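Side-chain contacts in aminotransferase class-III (Ochrobactrum anthropi, PDB 5GHG), which probably transfers amino groups between amine donors and carbonyl acceptors, using a pyridoxal phosphate cofactor that is held here in its aminated form: residues B[99-104]-B[296-301]; B[111-116]-B[304-309]; B[123-128]-B[282-287]; B[127-132]-B[142-147]. The protein carries 1 engineered substitution. One frame throughout, in Å; residues are numbered along the deposited sequence.

Contact 1: B[99-104]-B[296-301]; sequences EKLVSM and ISAFLI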
# COMPACT_ATOMS: atom_id res chain seq x y z
N GLU B 99 -20.08 -6.34 6.07
CA GLU B 99 -21.13 -7.28 6.42
C GLU B 99 -21.14 -8.47 5.45
O GLU B 99 -21.25 -9.63 5.88
CB GLU B 99 -22.48 -6.58 6.41
CG GLU B 99 -23.60 -7.46 6.94
CD GLU B 99 -24.98 -6.83 6.76
OE1 GLU B 99 -25.06 -5.60 6.48
OE2 GLU B 99 -25.98 -7.57 6.91
N LYS B 100 -21.02 -8.20 4.16
CA LYS B 100 -21.00 -9.26 3.16
C LYS B 100 -19.82 -10.22 3.38
O LYS B 100 -19.98 -11.44 3.31
CB LYS B 100 -20.96 -8.65 1.77
CG LYS B 100 -20.72 -9.63 0.66
CD LYS B 100 -21.92 -10.53 0.48
CE LYS B 100 -23.12 -9.73 -0.02
NZ LYS B 100 -24.31 -10.61 -0.24
N LEU B 101 -18.63 -9.68 3.67
CA LEU B 101 -17.46 -10.53 3.82
C LEU B 101 -17.57 -11.41 5.07
O LEU B 101 -17.18 -12.58 5.04
CB LEU B 101 -16.19 -9.70 3.89
CG LEU B 101 -15.78 -8.98 2.58
CD1 LEU B 101 -14.49 -8.19 2.81
CD2 LEU B 101 -15.64 -9.96 1.46
N VAL B 102 -18.06 -10.85 6.18
CA VAL B 102 -18.27 -11.67 7.35
C VAL B 102 -19.26 -12.78 7.04
O VAL B 102 -19.05 -13.94 7.38
CB VAL B 102 -18.72 -10.79 8.54
CG1 VAL B 102 -19.19 -11.66 9.73
CG2 VAL B 102 -17.59 -9.89 9.00
N SER B 103 -20.34 -12.45 6.33
CA SER B 103 -21.37 -13.45 6.04
C SER B 103 -20.85 -14.55 5.12
O SER B 103 -21.37 -15.66 5.15
CB SER B 103 -22.61 -12.79 5.44
OG SER B 103 -22.41 -12.47 4.08
N MET B 104 -19.85 -14.26 4.30
CA MET B 104 -19.30 -15.24 3.37
C MET B 104 -18.19 -16.10 3.97
O MET B 104 -17.72 -17.02 3.30
CB MET B 104 -18.70 -14.55 2.13
CG MET B 104 -19.65 -13.83 1.20
SD MET B 104 -18.63 -12.85 0.03
CE MET B 104 -17.97 -14.11 -1.03
N ILE B 296 -8.09 -2.67 -3.26
CA ILE B 296 -8.71 -2.81 -1.95
C ILE B 296 -8.38 -4.21 -1.41
O ILE B 296 -8.30 -5.18 -2.16
CB ILE B 296 -10.23 -2.57 -1.99
CG1 ILE B 296 -10.83 -2.73 -0.60
CG2 ILE B 296 -10.88 -3.55 -2.94
CD1 ILE B 296 -12.29 -2.31 -0.48
N SER B 297 -8.17 -4.28 -0.11
CA SER B 297 -7.92 -5.56 0.56
C SER B 297 -8.64 -5.53 1.89
O SER B 297 -9.09 -4.49 2.35
CB SER B 297 -6.42 -5.81 0.75
OG SER B 297 -5.75 -5.67 -0.50
N ALA B 298 -8.72 -6.70 2.52
CA ALA B 298 -9.48 -6.84 3.76
C ALA B 298 -8.89 -7.99 4.54
O ALA B 298 -8.33 -8.93 3.95
CB ALA B 298 -10.97 -7.09 3.49
N PHE B 299 -9.03 -7.94 5.85
CA PHE B 299 -8.86 -9.15 6.63
C PHE B 299 -10.01 -9.29 7.62
O PHE B 299 -10.61 -8.29 8.05
CB PHE B 299 -7.49 -9.22 7.32
CG PHE B 299 -7.22 -8.10 8.30
CD1 PHE B 299 -6.63 -6.92 7.89
CD2 PHE B 299 -7.51 -8.28 9.66
CE1 PHE B 299 -6.34 -5.92 8.80
CE2 PHE B 299 -7.25 -7.27 10.58
CZ PHE B 299 -6.66 -6.09 10.16
N LEU B 300 -10.36 -10.53 7.92
CA LEU B 300 -11.39 -10.87 8.88
C LEU B 300 -10.72 -11.48 10.11
O LEU B 300 -9.72 -12.21 9.99
CB LEU B 300 -12.36 -11.89 8.29
CG LEU B 300 -13.26 -11.38 7.16
CD1 LEU B 300 -13.79 -12.56 6.36
CD2 LEU B 300 -14.41 -10.64 7.79
N ILE B 301 -11.29 -11.20 11.29
CA ILE B 301 -10.82 -11.85 12.51
C ILE B 301 -12.00 -12.46 13.24
O ILE B 301 -13.13 -11.94 13.18
CB ILE B 301 -10.05 -10.87 13.43
CG1 ILE B 301 -10.98 -9.80 13.95
CG2 ILE B 301 -8.88 -10.23 12.69
CD1 ILE B 301 -10.32 -8.89 14.96
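Leu300 meets two consecutive residues of helix 93-104, and each of its methyls has a different partner. The side chains of Val102 and Leu300 cross obliquely. CG2 of Val102 comes to 3.5 Å from Leu300 CD2, tighter than carbons usually pack. The Val102 torsion explains this: CG1 lies anti to the backbone N (chi1 170°), which leaves CG2 as the branch turned to the strand. The other methyl, Leu300 CD1, rests against the helix backbone, 3.6 Å from Leu101 O. The Leu101 side chain itself reaches along the strand to the next inward residue. Its CD1 touches Ala298 CB at 3.8 Å. Leu101 CB is only loosely near, 4.4 Å from Leu300 CD2. The side chains that meet are all apolar, and three of the four touching residues are buried.

The short segments pass at 9.5 Å between axes and cross at -52°. Ala298 and Leu300 point toward the helix, while Phe299 between them points away and packs on helix 118-135. Met285 of the adjoining strand 282-285 also touches Ala298 and Leu300. Helix 93-104 thus covers one face of the mixed sheet and helix 118-135 the other. This is the layered alpha/beta build of the large domain in fold type I aminotransferases, with strand 297-301 as its antiparallel member.

Contact 2: B[111-116]-B[304-309]; sequences KAYFTN and RVYAPI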
# COMPACT_ATOMS: atom_id res chain seq x y z
N LYS B 111 -15.25 -9.52 12.69
CA LYS B 111 -15.00 -8.17 12.21
C LYS B 111 -14.18 -8.21 10.93
O LYS B 111 -13.31 -9.07 10.77
CB LYS B 111 -14.21 -7.33 13.25
CG LYS B 111 -14.97 -7.05 14.54
CD LYS B 111 -16.14 -6.09 14.29
CE LYS B 111 -16.98 -5.91 15.56
NZ LYS B 111 -17.68 -7.18 15.95
N ALA B 112 -14.43 -7.23 10.06
CA ALA B 112 -13.68 -7.02 8.83
C ALA B 112 -12.96 -5.67 8.90
O ALA B 112 -13.52 -4.68 9.35
CB ALA B 112 -14.60 -7.05 7.61
N TYR B 113 -11.70 -5.66 8.45
CA TYR B 113 -10.88 -4.45 8.37
C TYR B 113 -10.40 -4.27 6.93
O TYR B 113 -10.12 -5.26 6.25
CB TYR B 113 -9.66 -4.55 9.29
CG TYR B 113 -9.98 -4.76 10.76
CD1 TYR B 113 -10.42 -5.99 11.23
CD2 TYR B 113 -9.83 -3.72 11.67
CE1 TYR B 113 -10.71 -6.17 12.59
CE2 TYR B 113 -10.09 -3.90 13.03
CZ TYR B 113 -10.53 -5.11 13.48
OH TYR B 113 -10.82 -5.27 14.81
N PHE B 114 -10.28 -3.02 6.48
CA PHE B 114 -9.91 -2.75 5.10
C PHE B 114 -8.59 -2.02 4.98
O PHE B 114 -8.25 -1.19 5.83
CB PHE B 114 -11.02 -1.94 4.39
CG PHE B 114 -12.31 -2.69 4.29
CD1 PHE B 114 -12.45 -3.72 3.38
CD2 PHE B 114 -13.36 -2.41 5.14
CE1 PHE B 114 -13.62 -4.46 3.31
CE2 PHE B 114 -14.53 -3.14 5.09
CZ PHE B 114 -14.67 -4.16 4.16
N THR B 115 -7.85 -2.37 3.93
CA THR B 115 -6.60 -1.69 3.55
C THR B 115 -6.62 -1.53 2.04
O THR B 115 -7.59 -1.90 1.37
CB THR B 115 -5.36 -2.49 3.98
OG1 THR B 115 -5.32 -3.73 3.26
CG2 THR B 115 -5.39 -2.80 5.48
N ASN B 116 -5.54 -0.99 1.49
CA ASN B 116 -5.45 -0.90 0.05
C ASN B 116 -4.88 -2.16 -0.58
O ASN B 116 -5.36 -2.61 -1.62
CB ASN B 116 -4.60 0.31 -0.34
CG ASN B 116 -5.16 1.59 0.21
OD1 ASN B 116 -6.22 2.03 -0.20
ND2 ASN B 116 -4.46 2.18 1.18
N ARG B 304 -12.36 -15.03 19.00
CA ARG B 304 -11.18 -15.33 19.78
C ARG B 304 -10.13 -14.23 19.66
O ARG B 304 -9.56 -13.77 20.65
CB ARG B 304 -10.60 -16.68 19.33
CG ARG B 304 -9.28 -17.08 19.97
CD ARG B 304 -8.68 -18.24 19.22
NE ARG B 304 -7.47 -18.76 19.85
CZ ARG B 304 -6.71 -19.71 19.32
NH1 ARG B 304 -7.02 -20.24 18.14
NH2 ARG B 304 -5.63 -20.13 19.96
N VAL B 305 -9.87 -13.78 18.42
CA VAL B 305 -8.91 -12.70 18.21
C VAL B 305 -9.47 -11.39 18.70
O VAL B 305 -8.77 -10.61 19.36
CB VAL B 305 -8.51 -12.63 16.72
CG1 VAL B 305 -7.62 -11.41 16.46
CG2 VAL B 305 -7.81 -13.92 16.29
N TYR B 306 -10.73 -11.10 18.38
CA TYR B 306 -11.30 -9.78 18.63
C TYR B 306 -11.59 -9.53 20.12
O TYR B 306 -11.48 -8.39 20.57
CB TYR B 306 -12.59 -9.60 17.83
CG TYR B 306 -13.25 -8.25 18.01
CD1 TYR B 306 -12.67 -7.09 17.52
CD2 TYR B 306 -14.48 -8.14 18.67
CE1 TYR B 306 -13.28 -5.85 17.68
CE2 TYR B 306 -15.11 -6.92 18.84
CZ TYR B 306 -14.50 -5.77 18.34
OH TYR B 306 -15.12 -4.55 18.52
N ALA B 307 -11.94 -10.57 20.88
CA ALA B 307 -12.41 -10.39 22.26
C ALA B 307 -11.47 -9.54 23.13
O ALA B 307 -11.94 -8.56 23.72
CB ALA B 307 -12.66 -11.75 22.90
N PRO B 308 -10.17 -9.85 23.23
CA PRO B 308 -9.30 -9.03 24.10
C PRO B 308 -9.01 -7.63 23.58
O PRO B 308 -8.53 -6.80 24.35
CB PRO B 308 -8.01 -9.85 24.19
CG PRO B 308 -8.01 -10.72 22.97
CD PRO B 308 -9.45 -11.01 22.67
N ILE B 309 -9.24 -7.34 22.31
CA ILE B 309 -9.02 -6.00 21.79
C ILE B 309 -10.34 -5.29 21.49
O ILE B 309 -10.34 -4.22 20.89
CB ILE B 309 -8.10 -5.99 20.55
CG1 ILE B 309 -8.70 -6.81 19.41
CG2 ILE B 309 -6.72 -6.50 20.91
CD1 ILE B 309 -7.80 -6.83 18.17
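Lys111 lies across the ring of Tyr306 in a cation-pi and CH-pi contact at the protein surface. It joins strand 111-115, outermost in its sheet within the chain, to the short helix 303-306. The lysine uses most of its length. CG stands over one face of the ring, 3.8 Å from the centroid and 14° off the normal. The chain bends at chi2 and chi4, which keeps its later atoms close to the ring. CE reaches 3.7 Å from Tyr306 CZ, nearer the phenol end. NZ is 4.4 Å from the centroid and 31° off the normal, so the cation sits off-centre.

Tyr113, two residues along the strand, comes in differently. Its side chain crosses that of Tyr306 at about a right angle. Tyr113 OH lies at the edge of the ring, near its plane, 3.8 Å from Tyr306 CD1. Tyr306 is therefore met over a face by one residue and at an edge by another.

The Tyr113 ring also meets Phe299 of strand 297-301, with nearly parallel planes. Ile309 packs on Leu128, and Arg132 hydrogen-bonds to Arg304 O and Val305 O. The short helix thus sits between the sheet edge and helix 118-135.

Contact 3: B[123-128]-B[282-287]; sequences DTVVKL and ILVMSK. With PMP (4'-deoxy-4'-aminopyridoxal-5'-phosphate), chain C.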
# COMPACT_ATOMS: atom_id res chain seq x y z
N ASP B 123 0.63 -6.66 7.03
CA ASP B 123 1.37 -5.79 7.94
C ASP B 123 0.51 -5.40 9.15
O ASP B 123 0.96 -5.45 10.30
CB ASP B 123 1.83 -4.56 7.17
CG ASP B 123 2.84 -3.72 7.92
OD1 ASP B 123 2.44 -3.08 8.90
OD2 ASP B 123 4.03 -3.69 7.50
N THR B 124 -0.74 -5.00 8.89
CA THR B 124 -1.65 -4.64 9.96
C THR B 124 -2.00 -5.86 10.84
O THR B 124 -2.16 -5.72 12.05
CB THR B 124 -2.92 -4.03 9.38
OG1 THR B 124 -2.55 -2.93 8.56
CG2 THR B 124 -3.89 -3.57 10.47
N VAL B 125 -2.17 -7.03 10.24
CA VAL B 125 -2.41 -8.23 11.03
C VAL B 125 -1.28 -8.44 12.04
O VAL B 125 -1.52 -8.71 13.22
CB VAL B 125 -2.61 -9.47 10.14
CG1 VAL B 125 -2.52 -10.75 10.97
CG2 VAL B 125 -3.99 -9.40 9.44
N VAL B 126 -0.02 -8.31 11.58
CA VAL B 126 1.11 -8.49 12.49
C VAL B 126 1.04 -7.45 13.62
O VAL B 126 1.27 -7.77 14.80
CB VAL B 126 2.44 -8.41 11.74
CG1 VAL B 126 3.60 -8.41 12.75
CG2 VAL B 126 2.59 -9.60 10.77
N LYS B 127 0.74 -6.20 13.27
CA LYS B 127 0.65 -5.14 14.27
C LYS B 127 -0.47 -5.43 15.27
O LYS B 127 -0.29 -5.24 16.49
CB LYS B 127 0.40 -3.79 13.57
CG LYS B 127 0.87 -2.60 14.34
CD LYS B 127 1.00 -1.36 13.45
CE LYS B 127 -0.30 -0.69 13.25
NZ LYS B 127 -0.08 0.70 12.74
N LEU B 128 -1.62 -5.86 14.78
CA LEU B 128 -2.75 -6.17 15.64
C LEU B 128 -2.40 -7.32 16.59
O LEU B 128 -2.75 -7.28 17.77
CB LEU B 128 -3.97 -6.51 14.79
CG LEU B 128 -5.28 -6.95 15.44
CD1 LEU B 128 -6.40 -6.83 14.42
CD2 LEU B 128 -5.19 -8.40 15.98
N ILE B 282 -7.73 -15.78 11.45
CA ILE B 282 -7.61 -14.54 10.69
C ILE B 282 -7.55 -14.93 9.21
O ILE B 282 -6.83 -15.86 8.85
CB ILE B 282 -6.36 -13.74 11.10
CG1 ILE B 282 -6.38 -13.43 12.61
CG2 ILE B 282 -6.19 -12.45 10.26
CD1 ILE B 282 -5.12 -12.71 13.09
N LEU B 283 -8.29 -14.22 8.37
CA LEU B 283 -8.34 -14.52 6.94
C LEU B 283 -8.07 -13.23 6.16
O LEU B 283 -8.75 -12.23 6.39
CB LEU B 283 -9.69 -15.12 6.54
CG LEU B 283 -9.78 -15.76 5.16
CD1 LEU B 283 -10.81 -16.87 5.16
CD2 LEU B 283 -10.11 -14.73 4.09
N VAL B 284 -7.10 -13.27 5.25
CA VAL B 284 -6.64 -12.10 4.51
C VAL B 284 -7.07 -12.24 3.05
O VAL B 284 -6.87 -13.30 2.44
CB VAL B 284 -5.12 -11.91 4.61
CG1 VAL B 284 -4.68 -10.59 3.95
CG2 VAL B 284 -4.62 -11.98 6.08
N MET B 285 -7.63 -11.17 2.49
CA MET B 285 -8.18 -11.19 1.14
C MET B 285 -7.70 -9.98 0.35
O MET B 285 -7.44 -8.91 0.91
CB MET B 285 -9.71 -11.17 1.16
CG MET B 285 -10.34 -12.39 1.78
SD MET B 285 -12.00 -11.99 2.42
CE MET B 285 -11.60 -11.15 3.96
N SER B 286 -7.60 -10.15 -0.96
CA SER B 286 -7.40 -9.04 -1.87
C SER B 286 -7.70 -9.52 -3.30
O SER B 286 -8.40 -10.52 -3.48
CB SER B 286 -5.98 -8.49 -1.75
OG SER B 286 -5.81 -7.33 -2.58
N LYS B 287 -7.19 -8.80 -4.29
CA LYS B 287 -7.17 -9.31 -5.67
C LYS B 287 -8.55 -9.61 -6.21
O LYS B 287 -9.24 -8.70 -6.67
CB LYS B 287 -6.27 -10.53 -5.77
CG LYS B 287 -4.78 -10.19 -5.76
CD LYS B 287 -3.96 -11.46 -5.96
CE LYS B 287 -2.53 -11.28 -5.47
NZ LYS B 287 -1.60 -10.81 -6.48
N1 PMP C . -0.35 -12.38 -0.04
C2 PMP C . -0.36 -13.13 -1.18
C2A PMP C . -0.65 -14.60 -1.07
C3 PMP C . -0.08 -12.57 -2.44
O3 PMP C . -0.03 -13.40 -3.53
C4 PMP C . 0.17 -11.17 -2.54
C4A PMP C . 0.41 -10.45 -3.85
N4A PMP C . 1.21 -11.17 -4.81
C5 PMP C . 0.16 -10.42 -1.33
C6 PMP C . -0.16 -11.02 -0.12
C5A PMP C . 0.45 -8.95 -1.30
O4P PMP C . -0.60 -8.22 -1.94
P PMP C . -0.26 -6.75 -2.59
O1P PMP C . 0.46 -5.94 -1.57
O2P PMP C . -1.62 -6.20 -2.95
O3P PMP C . 0.63 -6.95 -3.80
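Val125 and Ile282 make the main apolar contact, with side chains that slide past each other in opposite directions. CG2 of Val125 lies 3.8 Å from Ile282 CG2, and CG1 of Val125 lies 3.9 Å from Ile282 CD1. Val125 holds CG1 anti to its N (chi1 166°), which turns CG1 to Ile282 CD1 and CG2 to Ile282 CG2. Val284 adds a looser touch, its CG2 4.3 Å from Val125 CG2. Phe299 and Ile256 also pack on Val125.

Of the two segments, 282-287 reaches the cofactor, through Lys287, which approaches the aminated arm of PMP. Its NZ is 3.3 Å from PMP N4A and also 3.3 Å from C4A. CE follows at 3.5 Å from C4A, with the chain bent at chi4 (-91°). NZ is hydrogen-bonded to Leu57 O and to Thr324 OG1 of the second subunit, which also bonds PMP. Gly118 N and Ser119 OG, at the start of helix 118-135, hydrogen-bond PMP as well. A leucine in place of Lys287 has no amine, and would probably leave Leu57 O and Thr324 OG1 of the second subunit without this partner and the cofactor without a group to form an aldimine.

The amine lies beside the carbon that joins the amino group to the ring. This is consistent with a family in which a lysine holds the cofactor as an aldimine between amino transfers.

Contact 4: B[127-132]-B[142-147]; sequences KLIWYR and KKIISR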
# COMPACT_ATOMS: atom_id res chain seq x y z
N LYS B 127 0.74 -6.20 13.27
CA LYS B 127 0.65 -5.14 14.27
C LYS B 127 -0.47 -5.43 15.27
O LYS B 127 -0.29 -5.24 16.49
CB LYS B 127 0.40 -3.79 13.57
CG LYS B 127 0.87 -2.60 14.34
CD LYS B 127 1.00 -1.36 13.45
CE LYS B 127 -0.30 -0.69 13.25
NZ LYS B 127 -0.08 0.70 12.74
N LEU B 128 -1.62 -5.86 14.78
CA LEU B 128 -2.75 -6.17 15.64
C LEU B 128 -2.40 -7.32 16.59
O LEU B 128 -2.75 -7.28 17.77
CB LEU B 128 -3.97 -6.51 14.79
CG LEU B 128 -5.28 -6.95 15.44
CD1 LEU B 128 -6.40 -6.83 14.42
CD2 LEU B 128 -5.19 -8.40 15.98
N ILE B 129 -1.68 -8.32 16.09
CA ILE B 129 -1.29 -9.46 16.92
C ILE B 129 -0.36 -9.01 18.05
O ILE B 129 -0.51 -9.44 19.20
CB ILE B 129 -0.66 -10.55 16.05
CG1 ILE B 129 -1.76 -11.23 15.24
CG2 ILE B 129 0.09 -11.59 16.90
CD1 ILE B 129 -1.23 -12.17 14.20
N TRP B 130 0.62 -8.14 17.75
CA TRP B 130 1.50 -7.65 18.79
C TRP B 130 0.73 -6.82 19.83
O TRP B 130 0.94 -6.95 21.04
CB TRP B 130 2.63 -6.81 18.20
CG TRP B 130 3.59 -7.56 17.39
CD1 TRP B 130 3.71 -8.92 17.30
CD2 TRP B 130 4.60 -7.01 16.53
NE1 TRP B 130 4.72 -9.25 16.44
CE2 TRP B 130 5.29 -8.10 15.96
CE3 TRP B 130 4.99 -5.71 16.21
CZ2 TRP B 130 6.35 -7.92 15.05
CZ3 TRP B 130 6.05 -5.53 15.31
CH2 TRP B 130 6.71 -6.64 14.75
N TYR B 131 -0.13 -5.93 19.35
CA TYR B 131 -0.98 -5.15 20.23
C TYR B 131 -1.82 -6.06 21.12
O TYR B 131 -1.91 -5.86 22.33
CB TYR B 131 -1.89 -4.25 19.37
CG TYR B 131 -2.80 -3.37 20.16
CD1 TYR B 131 -2.40 -2.10 20.56
CD2 TYR B 131 -4.07 -3.82 20.53
CE1 TYR B 131 -3.26 -1.28 21.27
CE2 TYR B 131 -4.91 -3.03 21.26
CZ TYR B 131 -4.51 -1.76 21.63
OH TYR B 131 -5.36 -0.97 22.37
N ARG B 132 -2.38 -7.11 20.53
CA ARG B 132 -3.24 -8.03 21.24
C ARG B 132 -2.48 -8.81 22.33
O ARG B 132 -2.97 -8.98 23.44
CB ARG B 132 -3.88 -9.00 20.24
CG ARG B 132 -4.79 -10.05 20.84
CD ARG B 132 -5.35 -10.98 19.77
NE ARG B 132 -6.18 -12.03 20.33
CZ ARG B 132 -5.71 -13.18 20.81
NH1 ARG B 132 -4.41 -13.45 20.80
NH2 ARG B 132 -6.55 -14.07 21.31
N LYS B 142 5.14 -12.86 20.50
CA LYS B 142 5.25 -11.91 19.41
C LYS B 142 5.80 -12.51 18.12
O LYS B 142 5.76 -11.84 17.09
CB LYS B 142 6.15 -10.74 19.81
CG LYS B 142 5.73 -10.04 21.11
CD LYS B 142 4.44 -9.25 20.94
CE LYS B 142 3.95 -8.58 22.24
NZ LYS B 142 4.94 -7.62 22.82
N LYS B 143 6.29 -13.74 18.13
CA LYS B 143 6.94 -14.29 16.94
C LYS B 143 5.88 -14.82 15.97
O LYS B 143 4.84 -15.35 16.38
CB LYS B 143 7.92 -15.39 17.32
CG LYS B 143 9.11 -14.89 18.18
CD LYS B 143 9.94 -16.05 18.73
CE LYS B 143 11.01 -15.62 19.71
NZ LYS B 143 11.53 -16.80 20.47
N ILE B 144 6.15 -14.67 14.68
CA ILE B 144 5.27 -15.14 13.63
C ILE B 144 6.06 -16.14 12.82
O ILE B 144 7.18 -15.84 12.39
CB ILE B 144 4.79 -14.00 12.71
CG1 ILE B 144 4.31 -12.77 13.51
CG2 ILE B 144 3.75 -14.52 11.69
CD1 ILE B 144 3.03 -12.95 14.22
N ILE B 145 5.47 -17.31 12.58
CA ILE B 145 6.09 -18.33 11.76
C ILE B 145 5.48 -18.26 10.36
O ILE B 145 4.27 -18.39 10.21
CB ILE B 145 5.91 -19.73 12.36
CG1 ILE B 145 6.56 -19.78 13.75
CG2 ILE B 145 6.54 -20.79 11.46
CD1 ILE B 145 6.29 -21.07 14.50
N SER B 146 6.33 -18.08 9.36
CA SER B 146 5.98 -18.14 7.95
C SER B 146 6.71 -19.32 7.33
O SER B 146 7.36 -20.11 8.03
CB SER B 146 6.38 -16.82 7.26
OG SER B 146 5.74 -16.75 6.00
N ARG B 147 6.66 -19.43 6.02
CA ARG B 147 7.27 -20.57 5.35
C ARG B 147 8.17 -20.14 4.21
O ARG B 147 7.90 -19.15 3.53
CB ARG B 147 6.19 -21.52 4.80
CG ARG B 147 5.29 -22.06 5.86
CD ARG B 147 4.20 -22.90 5.27
NE ARG B 147 3.34 -22.13 4.38
CZ ARG B 147 2.28 -22.64 3.76
NH1 ARG B 147 1.96 -23.90 3.97
NH2 ARG B 147 1.54 -21.89 2.93
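Lys142 O lies at the NE1 edge of the Trp130 indole, near the ring plane, and the lysine chain passes above that plane on one side, outside the CD1 rim. Trp130 NE1 donates to Lys142 O at 2.9 Å. The bond is bent, with an N-H...O angle of 140°. It arrives in the carbonyl plane, on a lone pair, while the oxygen sits 24° out of the indole plane. The lysine runs slantwise past the tryptophan, bringing Lys142 CD to 3.7 Å from Trp130 CD1. The bend at chi2 (-70°) folds it back, and Lys142 CE comes to 3.6 Å from Trp130 O. Arg177 adds a cation-pi contact to the indole, and Phe171 of the second subunit packs on it. The amine of Lys142 forms a salt bridge with Asp172 of the second subunit.

Beside this, Ile129 CG2 touches Ile144 CD1 at 4.2 Å. A phenylalanine in place of Trp130 would probably leave Lys142 O without this donor and let the start of the strand shift against the helix.

Helix 118-135 is the connecting helix of a beta-alpha-beta crossover between strands 111-115 and 143-147, which are not neighbours in the sheet. Here it lies at the dimer interface.

How the contacts relate
From the N terminus, helix 93-104 comes first, then strand 111-115, helix 118-135 and strand 143-147. Contact 4 closes the shortest loop, back from helix 118-135 to the next strand. Contact 3 starts on the same helix and closes a much longer loop at strand 282-285. Both nest inside the loops closed by contacts 1 and 2. Those two cross, because their segments alternate along the chain. Contacts 1 and 2 are bridged by the neighbouring strands 111-115 and 297-301. Strand 282-285 lies on the other flank of 297-301. Together the four contacts tie helices on both faces, and the short helix 303-306, to one mixed sheet.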